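Local coordinates for alcohol dehydrogenase, zinc-containing (Thermotoga maritima, PDB 1VJ0), which catalyses the oxidation of alcohols to aldehydes or ketones as a zinc-dependent dehydrogenase, probably with a nicotinamide cofactor, at the interface of chains A and B. Residues are numbered along the deposited sequence; one frame, centred on the assembly and turned at random. Chains: chain A/B, alcohol dehydrogenase, zinc-containing.

Contact 1 and contact 2 are two patches of one two-fold interface, symmetry counterparts in their core with the chains exchanged; the centres of their C-alpha atoms lie about 18 Å apart. Helix 310-315 of chain A meets B:Val296 and B:Val299 in contact 1, and that of chain B meets A:Val296 and A:Val299 in contact 2. Around this equivalent core, contact 1 adds strand 320-323 and B:Trp325, contact 2 A:Ser278, helix 280-287 and A:Val301; by symmetry each helix meets both sets. Each chain lends its helix and receives the other's, which would probably help to hold the two chains together, if this pairing is the biological one.

Contact 1: the interface of chains A and B. Residues chain A 310-311, 314-315; chain B 296, 299, 322-325.
A:Val315 and B:Val296 meet through torsions that set one methyl of each anti to its backbone N: CG1 in A:Val315 (chi1 177°) and CG1 in B:Val296. This leaves A:Val315 CG2 beside its own N and pointing at B:Val296, whose CG1 it touches at 3.8 Å, the two side chains crossing at about a right angle. The other methyl of A:Val315, CG1, is directed at backbone carbonyls instead, lying 3.3 Å from B:Val299 O and close to B:Ile324 O as well. Both methyl branches are thus used, which fits the 51 Å² of A:Val315 hidden by chain B.

A:Tyr311 extends from the same helix with CG anti to the backbone N (chi1 -178°). B:Val299 O lies in the plane of its ring, at the edge, 3.6 Å from CD1, while CB rests on B:Val299 CG1. At the far end the phenol oxygen OH approaches the benzo rim of B:Trp325, 3.6 Å from CZ3; the two side chains cross obliquely. An alanine in place of A:Tyr311 would probably leave a gap beside B:Val299 O and deprive the benzo end of B:Trp325 of its neighbour, setting the indole freer to turn.

The helix end also packs through its main chain. A:Leu314 O is 3.3 Å from B:Gly323 CA, where the absence of a side chain lets the two backbones approach, and A:Val315 O lies at the same distance from B:Trp325 CB. A:Leu314 CD1 meets B:Val296 CG2 at 3.9 Å. Nitrogen and oxygen atoms across the patch are too far apart for direct bonding, so it is held by van der Waals fit. The site docks helix 310-315 of chain A into a groove of valines, glycine and tryptophan on chain B, probably helping to hold the two subunits together.

Contact 2: the interface of chains A and B. Residues chain A 278, 281, 296, 299, 301, 306; chain B 310-311, 314-315.
This is a largely apolar, two-fold symmetric interface in which B:Val310 plugs into a pocket of chain A lined by A:Ser278, A:Leu281, A:Val296, A:Val299 and A:Val306; it probably stabilises the dimeric unit of the deposited tetramer. B:Val310 has 75 Å² hidden by chain A, and its two methyls divide the work. CG1, anti to the backbone N (chi1 174°), faces A:Val299 CG2 at 3.9 Å and also reaches A:Val296. CG2, beside the N, meets A:Leu281 CD2 tip to tip at 3.7 Å, with A:Val306 CG2 bordering the same methyl.

One water supplies a polar link. A:Ser278 OG, placed beside its own backbone N (chi1 -62°), is 2.9 Å from the water, and B:Val310 N lies 3.0 Å from it with 149° at the hydrogen. The bridge satisfies an amide at the N-terminal end of helix 310-315, while the serine CB packs on the valine.

B:Tyr311 lies against the backbone of A:Val301. The carbonyl carbon C of A:Val301 sits 3.6 Å above the ring plane, offset toward the rim, and its O is 3.5 Å from B:Tyr311 CB. A:Val299 O, the counterpart of the B:Val299 carbonyl with the chains exchanged, lies in plane at the ring edge, so main chain borders the phenol ring in two directions.

In the fold, the pocket is assembled from the loop at A:Ser278 and the start of helix 280-287, the end of strand 292-296, the loop after it and the start of strand 306-308, and helix 310-315 of the partner fills it.

Contact 1: the interface of chains A and B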
# COMPACT_ATOMS: atom_id res chain seq x y z
N VAL A 310 21.70 -0.67 15.67
CA VAL A 310 21.04 -1.29 14.54
C VAL A 310 20.22 -2.52 14.92
O VAL A 310 19.11 -2.68 14.45
CB VAL A 310 22.04 -1.67 13.45
CG1 VAL A 310 21.34 -2.45 12.31
CG2 VAL A 310 22.75 -0.40 12.97
N TYR A 311 20.76 -3.43 15.72
CA TYR A 311 20.00 -4.62 16.07
C TYR A 311 18.73 -4.31 16.86
O TYR A 311 17.63 -4.77 16.51
CB TYR A 311 20.86 -5.59 16.86
CG TYR A 311 20.15 -6.86 17.22
CD1 TYR A 311 19.89 -7.80 16.24
CD2 TYR A 311 19.79 -7.14 18.54
CE1 TYR A 311 19.28 -8.99 16.54
CE2 TYR A 311 19.15 -8.37 18.86
CZ TYR A 311 18.91 -9.27 17.83
OH TYR A 311 18.31 -10.50 18.03
N LEU A 314 16.42 -1.30 14.84
CA LEU A 314 15.88 -1.64 13.53
C LEU A 314 15.48 -3.07 13.39
O LEU A 314 14.33 -3.33 13.17
CB LEU A 314 16.86 -1.36 12.40
CG LEU A 314 16.83 -0.02 11.74
CD1 LEU A 314 18.02 0.02 10.72
CD2 LEU A 314 15.53 0.30 11.07
N VAL A 315 16.43 -4.00 13.51
CA VAL A 315 16.18 -5.41 13.13
C VAL A 315 15.21 -6.10 14.10
O VAL A 315 14.09 -6.60 13.73
CB VAL A 315 17.50 -6.17 12.99
CG1 VAL A 315 17.27 -7.67 12.69
CG2 VAL A 315 18.38 -5.50 11.97
N VAL B 296 17.16 -3.92 6.25
CA VAL B 296 18.25 -4.33 7.10
C VAL B 296 17.83 -5.65 7.78
O VAL B 296 16.95 -5.68 8.68
CB VAL B 296 18.58 -3.28 8.13
CG1 VAL B 296 19.77 -3.71 8.94
CG2 VAL B 296 18.81 -1.97 7.42
N VAL B 299 22.10 -8.13 10.41
CA VAL B 299 22.56 -7.97 11.77
C VAL B 299 21.71 -8.80 12.71
O VAL B 299 20.48 -8.62 12.76
CB VAL B 299 22.56 -6.50 12.21
CG1 VAL B 299 23.00 -6.38 13.65
CG2 VAL B 299 23.43 -5.67 11.26
N LYS B 322 14.17 -0.06 6.92
CA LYS B 322 13.25 -1.02 7.41
C LYS B 322 13.99 -2.20 8.00
O LYS B 322 14.69 -2.93 7.28
CB LYS B 322 12.44 -1.51 6.22
CG LYS B 322 11.42 -2.58 6.51
CD LYS B 322 10.50 -2.12 7.60
CE LYS B 322 9.36 -2.97 7.85
NZ LYS B 322 8.63 -2.32 8.97
N GLY B 323 13.85 -2.42 9.31
CA GLY B 323 14.44 -3.60 9.89
C GLY B 323 13.57 -4.81 9.61
O GLY B 323 12.39 -4.68 9.66
N ILE B 324 14.17 -6.00 9.48
CA ILE B 324 13.46 -7.22 9.11
C ILE B 324 13.75 -8.30 10.14
O ILE B 324 14.91 -8.73 10.31
CB ILE B 324 13.92 -7.72 7.69
CG1 ILE B 324 13.72 -6.64 6.62
CG2 ILE B 324 13.17 -9.02 7.33
CD1 ILE B 324 12.31 -6.14 6.41
N TRP B 325 12.70 -8.75 10.82
CA TRP B 325 12.80 -9.77 11.87
C TRP B 325 12.12 -11.06 11.36
O TRP B 325 10.91 -11.08 11.06
CB TRP B 325 12.16 -9.26 13.17
CG TRP B 325 12.26 -10.24 14.23
CD1 TRP B 325 11.25 -10.95 14.77
CD2 TRP B 325 13.47 -10.70 14.87
NE1 TRP B 325 11.74 -11.82 15.72
CE2 TRP B 325 13.10 -11.68 15.80
CE3 TRP B 325 14.81 -10.37 14.75
CZ2 TRP B 325 14.03 -12.35 16.62
CZ3 TRP B 325 15.74 -11.00 15.59
CH2 TRP B 325 15.34 -11.99 16.50

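Contact 2: the interface of chains A and B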
# COMPACT_ATOMS: atom_id res chain seq x y z
N SER A 278 19.12 15.59 16.01
CA SER A 278 19.33 14.20 15.63
C SER A 278 19.25 13.27 16.87
O SER A 278 18.83 12.14 16.75
CB SER A 278 20.66 14.03 14.91
OG SER A 278 20.74 14.77 13.69
N LEU A 281 16.33 10.71 18.11
CA LEU A 281 16.16 9.32 17.72
C LEU A 281 16.60 8.38 18.82
O LEU A 281 16.15 7.24 18.87
CB LEU A 281 16.96 8.97 16.43
CG LEU A 281 16.19 9.23 15.13
CD1 LEU A 281 15.76 10.69 15.02
CD2 LEU A 281 17.08 8.80 13.98
N VAL A 296 10.80 10.85 10.45
CA VAL A 296 11.79 11.79 10.89
C VAL A 296 11.75 13.01 9.97
O VAL A 296 12.18 12.96 8.82
CB VAL A 296 13.19 11.15 10.94
CG1 VAL A 296 14.16 12.13 11.47
CG2 VAL A 296 13.15 9.90 11.79
N VAL A 299 14.84 17.34 11.78
CA VAL A 299 16.26 17.59 11.53
C VAL A 299 16.42 18.25 10.16
O VAL A 299 16.01 17.69 9.11
CB VAL A 299 17.09 16.34 11.61
CG1 VAL A 299 18.52 16.66 11.31
CG2 VAL A 299 16.93 15.66 12.99
N VAL A 301 19.49 20.34 9.25
CA VAL A 301 20.86 20.67 8.84
C VAL A 301 21.77 19.51 9.21
O VAL A 301 21.44 18.74 10.10
CB VAL A 301 21.44 21.92 9.56
CG1 VAL A 301 20.70 23.25 9.17
CG2 VAL A 301 21.51 21.72 11.07
N VAL A 306 24.71 10.35 15.26
CA VAL A 306 24.25 9.80 16.54
C VAL A 306 24.55 8.31 16.58
O VAL A 306 24.58 7.66 15.54
CB VAL A 306 22.72 10.01 16.78
CG1 VAL A 306 22.43 11.51 16.87
CG2 VAL A 306 21.89 9.35 15.72
N VAL B 310 21.73 11.43 10.51
CA VAL B 310 20.27 11.55 10.40
C VAL B 310 19.85 12.48 9.23
O VAL B 310 19.01 12.11 8.44
CB VAL B 310 19.67 11.99 11.71
CG1 VAL B 310 18.14 12.28 11.57
CG2 VAL B 310 19.92 10.89 12.77
N TYR B 311 20.45 13.66 9.14
CA TYR B 311 20.11 14.57 8.04
C TYR B 311 20.37 13.97 6.68
O TYR B 311 19.48 13.82 5.85
CB TYR B 311 20.86 15.87 8.16
CG TYR B 311 20.43 16.86 7.12
CD1 TYR B 311 19.12 17.34 7.10
CD2 TYR B 311 21.31 17.31 6.15
CE1 TYR B 311 18.69 18.26 6.18
CE2 TYR B 311 20.88 18.26 5.18
CZ TYR B 311 19.57 18.73 5.22
OH TYR B 311 19.06 19.66 4.31
N LEU B 314 18.77 9.99 6.19
CA LEU B 314 17.30 9.81 6.33
C LEU B 314 16.50 10.95 5.74
O LEU B 314 15.71 10.73 4.86
CB LEU B 314 16.85 9.67 7.79
CG LEU B 314 16.70 8.30 8.40
CD1 LEU B 314 16.33 8.48 9.88
CD2 LEU B 314 15.71 7.40 7.64
N VAL B 315 16.66 12.12 6.33
CA VAL B 315 15.80 13.27 6.10
C VAL B 315 15.94 13.82 4.65
O VAL B 315 14.96 13.83 3.87
CB VAL B 315 15.97 14.39 7.12
CG1 VAL B 315 15.08 15.55 6.80
CG2 VAL B 315 15.61 13.96 8.53
O HOH W 1 22.99 13.31 12.49